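Local coordinates for FAD-dependent oxidoreductase (Actinomadura kijaniata, PDB 3M9V), which is a flavin-dependent oxidoreductase of the acyl-CoA dehydrogenase family that functions in D-kijanose biosynthesis and binds dTDP, probably as part of a nucleotide-linked sugar substrate, at residues 42-46 with 375-379; 51-56 with 98-102. One frame throughout, in Å; residues are numbered along the deposited sequence. Where two conformers were deposited one is given.

Contact 1 of 2, residues 42-46 with 375-379; sequences AAEHD and RLLRD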
ATOM      1  N   ALA A  42      30.986  -5.335 -11.426  1.00 21.89           N
ATOM      2  CA  ALA A  42      29.530  -5.376 -11.646  1.00 20.79           C
ATOM      3  C   ALA A  42      29.041  -4.285 -12.591  1.00 19.31           C
ATOM      4  O   ALA A  42      28.276  -4.573 -13.521  1.00 17.61           O
ATOM      5  CB  ALA A  42      28.728  -5.344 -10.334  1.00 19.98           C
ATOM      6  N   ALA A  43      29.503  -3.052 -12.393  1.00 18.22           N
ATOM      7  CA  ALA A  43      28.983  -1.921 -13.173  1.00 21.27           C
ATOM      8  C   ALA A  43      29.320  -2.068 -14.650  1.00 21.50           C
ATOM      9  O   ALA A  43      28.515  -1.744 -15.520  1.00 19.63           O
ATOM     10  CB  ALA A  43      29.500  -0.530 -12.663  1.00 22.23           C
ATOM     11  N   GLU A  44      30.537  -2.529 -14.941  1.00 23.11           N
ATOM     12  CA  GLU A  44      30.965  -2.633 -16.336  1.00 21.72           C
ATOM     13  C   GLU A  44      30.116  -3.719 -16.993  1.00 20.28           C
ATOM     14  O   GLU A  44      29.667  -3.556 -18.131  1.00 21.41           O
ATOM     15  CB  GLU A  44      32.434  -3.070 -16.370  1.00 25.06           C
ATOM     16  CG  GLU A  44      32.900  -3.627 -17.716  1.00 35.88           C
ATOM     17  CD  GLU A  44      34.110  -4.566 -17.619  1.00 50.45           C
ATOM     18  OE1 GLU A  44      34.142  -5.592 -18.343  1.00 52.37           O
ATOM     19  OE2 GLU A  44      35.037  -4.298 -16.818  1.00 55.05           O
ATOM     20  N   HIS A  45      29.924  -4.864 -16.341  1.00 18.63           N
ATOM     21  CA  HIS A  45      29.161  -5.934 -17.001  1.00 19.46           C
ATOM     22  C   HIS A  45      27.685  -5.585 -17.223  1.00 19.26           C
ATOM     23  O   HIS A  45      27.062  -6.014 -18.193  1.00 21.52           O
ATOM     24  CB  HIS A  45      29.306  -7.245 -16.237  1.00 18.64           C
ATOM     25  CG  HIS A  45      30.692  -7.812 -16.339  1.00 24.69           C
ATOM     26  ND1 HIS A  45      31.248  -8.194 -17.544  1.00 22.86           N
ATOM     27  CD2 HIS A  45      31.650  -8.010 -15.403  1.00 22.94           C
ATOM     28  CE1 HIS A  45      32.467  -8.661 -17.340  1.00 22.64           C
ATOM     29  NE2 HIS A  45      32.736  -8.553 -16.050  1.00 26.95           N
ATOM     30  N   ASP A  46      27.115  -4.832 -16.289  1.00 16.75           N
ATOM     31  CA  ASP A  46      25.765  -4.319 -16.476  1.00 17.89           C
ATOM     32  C   ASP A  46      25.671  -3.345 -17.644  1.00 20.12           C
ATOM     33  O   ASP A  46      24.742  -3.382 -18.445  1.00 19.91           O
ATOM     34  CB  ASP A  46      25.313  -3.638 -15.182  1.00 14.71           C
ATOM     35  CG  ASP A  46      23.993  -2.911 -15.343  1.00 17.55           C
ATOM     36  OD1 ASP A  46      22.913  -3.513 -15.487  1.00 19.56           O
ATOM     37  OD2 ASP A  46      23.988  -1.676 -15.329  1.00 24.59           O
ATOM     38  N   ARG A 375      20.891   0.535 -10.660  1.00 16.92           N
ATOM     39  CA  ARG A 375      20.971  -0.858 -11.086  1.00 18.21           C
ATOM     40  C   ARG A 375      20.128  -1.814 -10.220  1.00 18.64           C
ATOM     41  O   ARG A 375      19.527  -2.766 -10.730  1.00 17.01           O
ATOM     42  CB  ARG A 375      22.438  -1.322 -11.132  1.00 18.23           C
ATOM     43  CG  ARG A 375      22.577  -2.791 -11.544  1.00 24.76           C
ATOM     44  CD  ARG A 375      24.023  -3.257 -11.763  1.00 28.03           C
ATOM     45  NE  ARG A 375      24.836  -3.299 -10.553  1.00 33.02           N
ATOM     46  CZ  ARG A 375      25.709  -2.364 -10.183  1.00 33.72           C
ATOM     47  NH1 ARG A 375      26.394  -2.525  -9.067  1.00 40.72           N
ATOM     48  NH2 ARG A 375      25.898  -1.244 -10.869  1.00 40.74           N
ATOM     49  N   LEU A 376      20.113  -1.611  -8.906  1.00 16.84           N
ATOM     50  CA  LEU A 376      19.349  -2.457  -7.983  1.00 14.72           C
ATOM     51  C   LEU A 376      17.858  -2.307  -8.289  1.00 15.43           C
ATOM     52  O   LEU A 376      17.124  -3.306  -8.263  1.00 13.27           O
ATOM     53  CB  LEU A 376      19.595  -1.998  -6.555  1.00 15.53           C
ATOM     54  CG  LEU A 376      21.062  -2.180  -6.122  1.00 18.79           C
ATOM     55  CD1 LEU A 376      21.190  -2.106  -4.604  1.00 18.44           C
ATOM     56  CD2 LEU A 376      21.606  -3.529  -6.595  1.00 20.83           C
ATOM     57  N   LEU A 377      17.434  -1.096  -8.652  1.00 12.15           N
ATOM     58  CA  LEU A 377      16.031  -0.962  -9.028  1.00 13.04           C
ATOM     59  C   LEU A 377      15.644  -1.810 -10.257  1.00 14.61           C
ATOM     60  O   LEU A 377      14.529  -2.353 -10.354  1.00 14.27           O
ATOM     61  CB  LEU A 377      15.680   0.507  -9.273  1.00 11.08           C
ATOM     62  CG  LEU A 377      14.212   0.746  -9.679  1.00 13.23           C
ATOM     63  CD1 LEU A 377      13.282   0.628  -8.458  1.00 19.74           C
ATOM     64  CD2 LEU A 377      13.999   2.146 -10.263  1.00 22.44           C
ATOM     65  N   ARG A 378      16.538  -1.851 -11.240  1.00 13.35           N
ATOM     66  CA  ARG A 378      16.315  -2.760 -12.361  1.00 14.79           C
ATOM     67  C   ARG A 378      16.444  -4.233 -11.996  1.00 15.07           C
ATOM     68  O   ARG A 378      15.612  -5.039 -12.448  1.00 15.24           O
ATOM     69  CB  ARG A 378      17.267  -2.409 -13.507  1.00 13.68           C
ATOM     70  CG  ARG A 378      17.021  -0.964 -13.955  1.00 12.68           C
ATOM     71  CD  ARG A 378      17.878  -0.577 -15.193  1.00 16.86           C
ATOM     72  NE  ARG A 378      19.226  -0.181 -14.805  1.00 15.10           N
ATOM     73  CZ  ARG A 378      20.301  -0.966 -14.930  1.00 17.03           C
ATOM     74  NH1 ARG A 378      21.506  -0.550 -14.584  1.00 12.37           N
ATOM     75  NH2 ARG A 378      20.227  -2.181 -15.457  1.00 15.95           N
ATOM     76  N   ASP A 379      17.504  -4.606 -11.278  1.00 12.42           N
ATOM     77  CA  ASP A 379      17.672  -6.043 -11.028  1.00 13.86           C
ATOM     78  C   ASP A 379      16.563  -6.586 -10.127  1.00 15.44           C
ATOM     79  O   ASP A 379      16.180  -7.759 -10.221  1.00 14.80           O
ATOM     80  CB  ASP A 379      18.990  -6.373 -10.317  1.00 13.59           C
ATOM     81  CG  ASP A 379      20.178  -6.105 -11.202  1.00 16.02           C
ATOM     82  OD1 ASP A 379      19.991  -5.943 -12.417  1.00 13.63           O
ATOM     83  OD2 ASP A 379      21.285  -6.030 -10.658  1.00 13.50           O
TER
HETATM   84  O   HOH W   1      21.720  -5.685 -14.542  1.00 15.63           O
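In the acyl-CoA dehydrogenase fold of this enzyme, a salt bridge between two helices ties the N-terminal helical domain, through helix 35-48, to the last turn of helix 372-379 in the C-terminal domain. The local axes pass 12.5 Å apart at 58°, too far for backbone packing, so long side chains span the gap and only 210 Å² is buried. Asp46, with chi1 in t, presents its carboxylate end-on to the Arg378 guanidinium. Arg378 NH1 donates to Asp46 OD2 at 2.8 Å and Arg378 NH2 to Asp46 OD1 at 3.0 Å; a third bond, from Arg378 NH1 to Asp46 OD1 at 3.4 Å, is weak. Arg378 NH2 has a second acceptor in Leu217 O, while the backbone carbonyl of Asp46 accepts from Arg220 NE, so the loop around 217-220 braces both partners. Arg375 contributes packing instead: its chain, t at chi1 and chi2, lays CD 3.6 Å from Asp46 CG, and a p turn at chi3 then brings one face of the guanidinium against Ala42 and Ala43, with Arg375 NH1 3.9 Å from Ala42 CB. Tyr367 of the second subunit hydrogen-bonds Arg378 O through its hydroxyl, which places the contact beside a subunit interface. Asp379 OD1 accepts from Met219 N and also from a water, 2.8 Å away, whose other donated bond reaches Asp46 OD1 at 2.7 Å.

Contact 2 of 2, residues 51-56 with 98-102; sequences FPTDTF and TALAL
Within the N-terminal helical domain of the acyl-CoA dehydrogenase fold, the start of helix 53-61 packs on an early turn of helix 96-118. Phe51 is extended (phi/psi -82/140) and Pro52 (-82/79) centres an inverse gamma turn, closed by a weak bond from Thr53 N to Phe51 O at 2.9 Å; Pro52 is also the N-cap, and helix follows from Thr53. The nearest CA pairs are Pro52 with Thr98 at 7.6 Å and Phe56 with Leu102 at 8.6 Å. The main bump is Phe56, chi1 -80°, whose ring tip enters the hollow formed by Thr98, Ala101 and Leu102. Phe56 CZ lies 3.8 Å from both Thr98 O and Ala101 CB and 3.9 Å from Leu102 N, its edge meeting the backbone where Leu102 N bonds Thr98 O. The Ala101 methyl meets both phenylalanines: its CB also touches Phe51 CE1 at 4.0 Å, the edge of a ring set by chi1 t. The Ala101 side chain is about 5 Å from that of Ser173, which binds FMN in a structure of this protein; none is bound to this chain here. Beyond the rings, Thr55 and Thr98 are both m, with Thr55 CG2 4.1 Å from Thr98 CG2. Pro52 CG sits 4.0 Å from Thr98 OG1. That hydroxyl hydrogen-bonds Asp95 OD1, and a water 2.7 Å away donates to it while lying 2.8 Å from Thr55 OG1.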
ATOM      1  N   PHE A  51      28.671 -11.331 -19.752  1.00 21.09           N
ATOM      2  CA  PHE A  51      28.683 -12.294 -18.665  1.00 22.28           C
ATOM      3  C   PHE A  51      30.066 -12.240 -17.992  1.00 22.37           C
ATOM      4  O   PHE A  51      31.079 -12.092 -18.672  1.00 22.27           O
ATOM      5  CB  PHE A  51      28.359 -13.665 -19.257  1.00 20.66           C
ATOM      6  CG  PHE A  51      28.199 -14.715 -18.221  1.00 22.01           C
ATOM      7  CD1 PHE A  51      26.971 -14.897 -17.582  1.00 19.31           C
ATOM      8  CD2 PHE A  51      29.300 -15.483 -17.847  1.00 22.45           C
ATOM      9  CE1 PHE A  51      26.856 -15.851 -16.580  1.00 15.03           C
ATOM     10  CE2 PHE A  51      29.183 -16.449 -16.853  1.00 19.67           C
ATOM     11  CZ  PHE A  51      27.964 -16.630 -16.214  1.00 20.21           C
ATOM     12  N   PRO A  52      30.136 -12.323 -16.656  1.00 22.27           N
ATOM     13  CA  PRO A  52      31.461 -12.211 -16.042  1.00 20.45           C
ATOM     14  C   PRO A  52      32.218 -13.549 -16.078  1.00 22.13           C
ATOM     15  O   PRO A  52      32.239 -14.271 -15.082  1.00 19.60           O
ATOM     16  CB  PRO A  52      31.103 -11.827 -14.603  1.00 22.06           C
ATOM     17  CG  PRO A  52      29.824 -12.642 -14.335  1.00 20.46           C
ATOM     18  CD  PRO A  52      29.066 -12.495 -15.651  1.00 21.84           C
ATOM     19  N   THR A  53      32.811 -13.912 -17.217  1.00 22.58           N
ATOM     20  CA  THR A  53      33.378 -15.250 -17.364  0.50 22.25           C
ATOM     21  C   THR A  53      34.513 -15.460 -16.372  1.00 21.23           C
ATOM     22  O   THR A  53      34.714 -16.572 -15.888  1.00 22.55           O
ATOM     23  CB  THR A  53      33.931 -15.500 -18.779  0.50 23.07           C
ATOM     24  OG1 THR A  53      34.821 -14.429 -19.107  0.50 23.35           O
ATOM     25  CG2 THR A  53      32.794 -15.567 -19.801  0.50 22.88           C
ATOM     26  N   ASP A  54      35.226 -14.395 -16.028  1.00 19.61           N
ATOM     27  CA  ASP A  54      36.354 -14.535 -15.097  1.00 22.42           C
ATOM     28  C   ASP A  54      35.947 -14.841 -13.658  1.00 21.35           C
ATOM     29  O   ASP A  54      36.665 -15.512 -12.894  1.00 17.43           O
ATOM     30  CB  ASP A  54      37.216 -13.256 -15.047  1.00 23.39           C
ATOM     31  CG  ASP A  54      36.382 -11.979 -14.978  1.00 27.01           C
ATOM     32  OD1 ASP A  54      36.675 -11.031 -14.211  1.00 33.74           O
ATOM     33  OD2 ASP A  54      35.376 -11.935 -15.713  1.00 38.83           O
ATOM     34  N   THR A  55      34.783 -14.337 -13.254  1.00 18.68           N
ATOM     35  CA  THR A  55      34.336 -14.697 -11.909  1.00 16.96           C
ATOM     36  C   THR A  55      34.074 -16.194 -11.876  1.00 17.29           C
ATOM     37  O   THR A  55      34.386 -16.881 -10.895  1.00 17.10           O
ATOM     38  CB  THR A  55      33.002 -13.973 -11.623  1.00 19.62           C
ATOM     39  OG1 THR A  55      33.309 -12.581 -11.501  1.00 19.55           O
ATOM     40  CG2 THR A  55      32.373 -14.531 -10.357  1.00 20.58           C
ATOM     41  N   PHE A  56      33.439 -16.691 -12.936  1.00 18.16           N
ATOM     42  CA  PHE A  56      33.095 -18.112 -12.962  1.00 21.23           C
ATOM     43  C   PHE A  56      34.315 -18.996 -13.135  1.00 23.56           C
ATOM     44  O   PHE A  56      34.396 -20.068 -12.524  1.00 25.17           O
ATOM     45  CB  PHE A  56      31.973 -18.423 -13.957  1.00 20.01           C
ATOM     46  CG  PHE A  56      30.645 -18.069 -13.352  1.00 24.62           C
ATOM     47  CD1 PHE A  56      29.891 -19.031 -12.677  1.00 22.65           C
ATOM     48  CD2 PHE A  56      30.215 -16.743 -13.366  1.00 21.45           C
ATOM     49  CE1 PHE A  56      28.694 -18.658 -12.036  1.00 27.93           C
ATOM     50  CE2 PHE A  56      29.029 -16.376 -12.717  1.00 23.91           C
ATOM     51  CZ  PHE A  56      28.269 -17.338 -12.057  1.00 20.09           C
ATOM     52  N   THR A  98      25.304 -12.165 -10.971  1.00 13.78           N
ATOM     53  CA  THR A  98      26.186 -13.298 -10.674  1.00 15.64           C
ATOM     54  C   THR A  98      25.493 -14.310  -9.769  1.00 15.08           C
ATOM     55  O   THR A  98      25.682 -15.522  -9.887  1.00 16.95           O
ATOM     56  CB  THR A  98      27.447 -12.784  -9.932  1.00 17.16           C
ATOM     57  OG1 THR A  98      28.139 -11.878 -10.797  1.00 17.55           O
ATOM     58  CG2 THR A  98      28.370 -13.907  -9.497  1.00 16.68           C
ATOM     59  N   ALA A  99      24.747 -13.801  -8.790  1.00 15.13           N
ATOM     60  CA  ALA A  99      24.015 -14.686  -7.893  1.00 15.27           C
ATOM     61  C   ALA A  99      22.979 -15.512  -8.662  1.00 14.65           C
ATOM     62  O   ALA A  99      22.763 -16.667  -8.316  1.00 17.06           O
ATOM     63  CB  ALA A  99      23.326 -13.875  -6.764  1.00 12.76           C
ATOM     64  N   LEU A 100      22.298 -14.911  -9.631  1.00 14.84           N
ATOM     65  CA  LEU A 100      21.180 -15.560 -10.298  1.00 15.58           C
ATOM     66  C   LEU A 100      21.779 -16.712 -11.124  1.00 17.79           C
ATOM     67  O   LEU A 100      21.260 -17.835 -11.117  1.00 15.11           O
ATOM     68  CB  LEU A 100      20.483 -14.572 -11.239  1.00 15.57           C
ATOM     69  CG  LEU A 100      19.413 -15.212 -12.148  1.00 17.32           C
ATOM     70  CD1 LEU A 100      18.373 -15.813 -11.250  1.00 19.91           C
ATOM     71  CD2 LEU A 100      18.724 -14.220 -13.101  1.00 13.50           C
ATOM     72  N   ALA A 101      22.889 -16.433 -11.815  1.00 14.69           N
ATOM     73  CA  ALA A 101      23.586 -17.494 -12.529  1.00 15.43           C
ATOM     74  C   ALA A 101      24.115 -18.562 -11.583  1.00 15.45           C
ATOM     75  O   ALA A 101      23.906 -19.725 -11.865  1.00 14.01           O
ATOM     76  CB  ALA A 101      24.726 -16.973 -13.399  1.00 13.41           C
ATOM     77  N   LEU A 102      24.817 -18.190 -10.504  1.00 16.48           N
ATOM     78  CA  LEU A 102      25.242 -19.191  -9.533  1.00 16.76           C
ATOM     79  C   LEU A 102      24.143 -20.092  -8.963  1.00 16.53           C
ATOM     80  O   LEU A 102      24.382 -21.279  -8.740  1.00 17.45           O
ATOM     81  CB  LEU A 102      26.005 -18.533  -8.382  1.00 15.31           C
ATOM     82  CG  LEU A 102      26.619 -19.463  -7.338  1.00 20.08           C
ATOM     83  CD1 LEU A 102      27.677 -20.294  -8.080  1.00 24.48           C
ATOM     84  CD2 LEU A 102      27.312 -18.602  -6.276  1.00 18.04           C
TER
HETATM   85  O   HOH W   2      30.789 -11.442 -11.126  1.00 17.57           O

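Overall arrangement
The two contacts lie on the same side of the chain's centre, 13 Å apart between their centres. Helices 35-48 and 53-61 are consecutive, and they touch where His45 of contact 1 packs on Pro52 of contact 2. Along the chain, contact 2 is nested within the loop that contact 1 closes. Contact 2 is internal to the N-terminal domain and buried; contact 1 is nearer the surface and joins that domain to the C-terminal one. Asp95 and Met219 each meet both contacts. Together they connect helices of the N-terminal and C-terminal domains, with Ser173 close to contact 2 and the FMN-site residue Phe385 about 10 Å from Arg378 between side chains; no FMN is bound to this chain.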